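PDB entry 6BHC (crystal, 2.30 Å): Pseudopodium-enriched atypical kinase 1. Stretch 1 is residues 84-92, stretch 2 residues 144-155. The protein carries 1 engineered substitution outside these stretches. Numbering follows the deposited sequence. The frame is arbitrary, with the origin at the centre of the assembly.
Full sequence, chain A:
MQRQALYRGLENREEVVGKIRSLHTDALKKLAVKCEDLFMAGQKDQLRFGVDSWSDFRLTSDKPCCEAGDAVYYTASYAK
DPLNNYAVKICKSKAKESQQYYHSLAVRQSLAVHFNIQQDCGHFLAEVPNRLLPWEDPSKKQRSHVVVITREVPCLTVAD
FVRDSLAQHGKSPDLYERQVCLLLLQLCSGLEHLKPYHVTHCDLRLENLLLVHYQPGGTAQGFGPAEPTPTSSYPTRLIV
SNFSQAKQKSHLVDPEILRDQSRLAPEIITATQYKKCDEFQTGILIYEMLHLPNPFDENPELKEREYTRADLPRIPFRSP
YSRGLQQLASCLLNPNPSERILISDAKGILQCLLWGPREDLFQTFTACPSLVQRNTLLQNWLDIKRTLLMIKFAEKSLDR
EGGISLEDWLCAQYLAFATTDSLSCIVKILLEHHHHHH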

# COMPACT_ATOMS: atom_id res chain seq x y z
N ASN A 84 9.21 -8.12 28.45
CA ASN A 84 9.07 -8.82 27.18
C ASN A 84 8.49 -10.22 27.39
O ASN A 84 8.55 -10.78 28.49
CB ASN A 84 10.41 -8.91 26.45
CG ASN A 84 10.72 -7.66 25.65
OD1 ASN A 84 9.86 -7.16 24.92
ND2 ASN A 84 11.94 -7.15 25.79
N ASN A 85 7.93 -10.76 26.32
CA ASN A 85 7.25 -12.05 26.39
C ASN A 85 8.26 -13.19 26.44
O ASN A 85 9.15 -13.27 25.59
CB ASN A 85 6.32 -12.22 25.19
CG ASN A 85 5.18 -11.22 25.18
OD1 ASN A 85 4.73 -10.78 26.23
ND2 ASN A 85 4.72 -10.86 23.99
N TYR A 86 8.12 -14.05 27.43
CA TYR A 86 8.92 -15.25 27.55
C TYR A 86 8.04 -16.39 28.03
O TYR A 86 7.12 -16.18 28.83
CB TYR A 86 10.10 -15.06 28.51
CG TYR A 86 11.20 -14.16 27.99
CD1 TYR A 86 12.20 -14.66 27.17
CD2 TYR A 86 11.25 -12.82 28.34
CE1 TYR A 86 13.21 -13.84 26.69
CE2 TYR A 86 12.26 -11.99 27.88
CZ TYR A 86 13.23 -12.51 27.05
OH TYR A 86 14.24 -11.69 26.59
N ALA A 87 8.32 -17.59 27.54
CA ALA A 87 7.62 -18.80 27.95
C ALA A 87 8.64 -19.81 28.45
O ALA A 87 9.69 -20.01 27.82
CB ALA A 87 6.80 -19.39 26.80
N VAL A 88 8.35 -20.44 29.59
CA VAL A 88 9.20 -21.45 30.18
C VAL A 88 8.69 -22.82 29.75
O VAL A 88 7.55 -23.18 30.04
CB VAL A 88 9.24 -21.33 31.71
CG1 VAL A 88 9.90 -22.55 32.32
CG2 VAL A 88 9.96 -20.06 32.13
N LYS A 89 9.53 -23.57 29.04
CA LYS A 89 9.17 -24.88 28.53
C LYS A 89 9.86 -25.94 29.39
O LYS A 89 11.09 -26.07 29.36
CB LYS A 89 9.58 -25.01 27.06
CG LYS A 89 9.24 -26.35 26.42
CD LYS A 89 9.75 -26.43 24.99
CE LYS A 89 9.42 -27.79 24.37
NZ LYS A 89 9.87 -27.88 22.96
N ILE A 90 9.07 -26.69 30.15
CA ILE A 90 9.58 -27.71 31.06
C ILE A 90 9.33 -29.07 30.40
O ILE A 90 8.20 -29.56 30.37
CB ILE A 90 8.91 -27.63 32.44
CG1 ILE A 90 8.94 -26.19 32.96
CG2 ILE A 90 9.61 -28.56 33.42
CD1 ILE A 90 8.22 -26.02 34.28
N CYS A 91 10.40 -29.69 29.91
CA CYS A 91 10.28 -30.90 29.11
C CYS A 91 10.00 -32.12 29.99
O CYS A 91 10.28 -32.13 31.19
CB CYS A 91 11.56 -31.11 28.29
SG CYS A 91 11.96 -29.71 27.22
N LYS A 92 9.44 -33.15 29.37
CA LYS A 92 9.02 -34.33 30.12
C LYS A 92 10.17 -35.30 30.37
O LYS A 92 10.14 -36.06 31.34
CB LYS A 92 7.88 -35.04 29.40
CG LYS A 92 6.61 -34.20 29.27
CD LYS A 92 5.52 -34.95 28.53
CE LYS A 92 4.24 -34.12 28.44
NZ LYS A 92 3.17 -34.84 27.69
N SER A 144 15.12 -32.87 38.84
CA SER A 144 15.73 -31.97 37.86
C SER A 144 15.16 -32.23 36.48
O SER A 144 15.01 -33.39 36.06
CB SER A 144 17.25 -32.14 37.85
OG SER A 144 17.85 -31.28 36.90
N HIS A 145 14.84 -31.16 35.77
CA HIS A 145 14.26 -31.24 34.44
C HIS A 145 14.97 -30.27 33.50
O HIS A 145 15.60 -29.30 33.94
CB HIS A 145 12.75 -30.93 34.46
CG HIS A 145 11.93 -31.96 35.18
ND1 HIS A 145 11.19 -32.91 34.51
CD2 HIS A 145 11.74 -32.19 36.50
CE1 HIS A 145 10.58 -33.68 35.40
NE2 HIS A 145 10.90 -33.26 36.61
N VAL A 146 14.85 -30.55 32.21
CA VAL A 146 15.38 -29.66 31.18
C VAL A 146 14.38 -28.53 30.97
O VAL A 146 13.21 -28.77 30.64
CB VAL A 146 15.65 -30.41 29.87
CG1 VAL A 146 16.15 -29.45 28.80
CG2 VAL A 146 16.66 -31.53 30.10
N VAL A 147 14.83 -27.29 31.16
CA VAL A 147 13.99 -26.11 31.00
C VAL A 147 14.46 -25.35 29.77
O VAL A 147 15.64 -25.02 29.64
CB VAL A 147 14.05 -25.21 32.25
CG1 VAL A 147 13.25 -23.94 32.02
CG2 VAL A 147 13.52 -25.96 33.47
N VAL A 148 13.53 -25.08 28.86
CA VAL A 148 13.81 -24.37 27.62
C VAL A 148 13.04 -23.05 27.64
O VAL A 148 11.89 -23.00 28.11
CB VAL A 148 13.43 -25.21 26.38
CG1 VAL A 148 13.83 -24.50 25.10
CG2 VAL A 148 14.09 -26.58 26.46
N ILE A 149 13.67 -21.99 27.15
CA ILE A 149 13.07 -20.66 27.10
C ILE A 149 12.79 -20.32 25.64
O ILE A 149 13.65 -20.54 24.77
CB ILE A 149 13.98 -19.61 27.75
CG1 ILE A 149 14.41 -20.07 29.14
CG2 ILE A 149 13.26 -18.27 27.84
CD1 ILE A 149 13.26 -20.34 30.08
N THR A 150 11.60 -19.79 25.37
CA THR A 150 11.22 -19.38 24.02
C THR A 150 10.52 -18.03 24.09
O THR A 150 9.87 -17.70 25.09
CB THR A 150 10.32 -20.42 23.34
OG1 THR A 150 9.90 -19.93 22.06
CG2 THR A 150 9.09 -20.71 24.19
N ARG A 151 10.65 -17.26 23.01
CA ARG A 151 10.02 -15.94 22.93
C ARG A 151 8.63 -15.98 22.31
O ARG A 151 7.87 -15.02 22.48
CB ARG A 151 10.91 -14.98 22.14
CG ARG A 151 12.23 -14.65 22.82
CD ARG A 151 12.98 -13.54 22.10
NE ARG A 151 14.13 -13.06 22.87
CZ ARG A 151 15.38 -13.48 22.69
NH1 ARG A 151 16.36 -12.99 23.44
NH2 ARG A 151 15.65 -14.39 21.76
N GLU A 152 8.28 -17.05 21.60
CA GLU A 152 6.95 -17.21 21.03
C GLU A 152 6.11 -17.99 22.02
O GLU A 152 6.25 -19.21 22.15
CB GLU A 152 7.01 -17.91 19.67
CG GLU A 152 7.71 -17.10 18.58
CD GLU A 152 9.22 -17.12 18.70
OE1 GLU A 152 9.76 -18.08 19.29
OE2 GLU A 152 9.87 -16.18 18.20
N VAL A 153 5.23 -17.29 22.74
CA VAL A 153 4.45 -17.89 23.81
C VAL A 153 3.28 -18.68 23.23
O VAL A 153 2.42 -18.10 22.54
CB VAL A 153 3.95 -16.82 24.79
CG1 VAL A 153 3.02 -17.44 25.83
CG2 VAL A 153 5.12 -16.14 25.47
N PRO A 154 3.19 -19.98 23.48
CA PRO A 154 2.03 -20.75 23.01
C PRO A 154 0.83 -20.57 23.93
O PRO A 154 0.95 -20.58 25.15
CB PRO A 154 2.54 -22.20 23.04
CG PRO A 154 3.55 -22.21 24.13
CD PRO A 154 4.21 -20.85 24.11
N CYS A 155 -0.33 -20.39 23.31
CA CYS A 155 -1.59 -20.26 24.04
C CYS A 155 -2.38 -21.56 24.09
O CYS A 155 -3.17 -21.74 25.02
CB CYS A 155 -2.45 -19.17 23.40
SG CYS A 155 -1.59 -17.60 23.16

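Two antiparallel strands, one from each stretch, lie side by side and are joined by a backbone ladder and by side-chain packing. Five N-H...O hydrogen bonds form the ladder. The shortest pair links Lys89 and Val148: Lys89 N donates to Val148 O at 2.6 Å, and Val148 N donates to Lys89 O at 2.7 Å. Ala87 and Thr150 form a second reciprocal pair. Ala87 N reaches Thr150 O at 2.9 Å, and Thr150 N reaches Ala87 O at 3.1 Å. The fifth bond runs from Cys91 N to Val146 O at 3.0 Å. All five are close to straight, with angles at hydrogen of 158° to 173°.

The residues between these pairs, Val88 with Ile149 and Ile90 with Val147, make no backbone hydrogen bond to each other. Here the carbonyls of the neighbouring pairs meet CA-H groups instead. Val147 CA lies 3.3 Å from Lys89 O, and Ile149 CA lies 3.5 Å from Ala87 O. Tyr86 CA makes a similar contact with Thr150 O at 3.6 Å.

Side chains alternate between the two faces of the sheet. Val88, Ile90, Val147 and Ile149 share one face, and all four are buried. Branched aliphatic residues suit this place because they fill space and leave no polar side-chain group to satisfy. Val88 touches two partners: Val88 CG1 is 3.6 Å from Val147 CG1, and Val88 CG2 is 3.9 Å from Ile149 CD1. Ile149 also meets the ring of Tyr86, with Ile149 CG2 3.8 Å from Tyr86 CD1. The Tyr86 hydroxyl is hydrogen-bonded elsewhere in the structure.

Ala87, Lys89, Val148 and Thr150 occupy the other face. The small Ala87 side chain fits among several groups. Ala87 CB is 3.7 Å from Thr150 CG2, 3.9 Å from Val153 CG2 and 4.0 Å from Pro154 CD. Thr150 thus packs through its methyl, while Thr150 OG1 accepts a weak hydrogen bond from Glu152 N at 3.3 Å. Lys89 packs near its base, with Lys89 CB 3.9 Å from Val148 CB. The rest of its chain is fully extended, all four chi angles being t, and its end leads away from the second stretch. Its NZ is hydrogen-bonded elsewhere. Val148 also receives the sulfur of Cys91, with Cys91 SG 3.9 Å from Val148 CG2.

Contact continues past residue 150, where the second stretch leaves the strand. Val153 points back toward the first strand, and Val153 CG2 lies 4.1 Å from Asn85 CB. Asn85 is exposed, a setting that its polar amide tolerates. The end of Arg151 comes nearer than its base, and Arg151 NE lies 4.0 Å from Tyr86 OH, too far for a hydrogen bond. At the other end of the ladder, His145 CB is 4.1 Å from Ile90 CG2. Cys91 O lies at the edge of the His145 ring, 3.5 Å from His145 ND1, without a hydrogen bond. Together the two stretches bury 772 Å², summed over both sides.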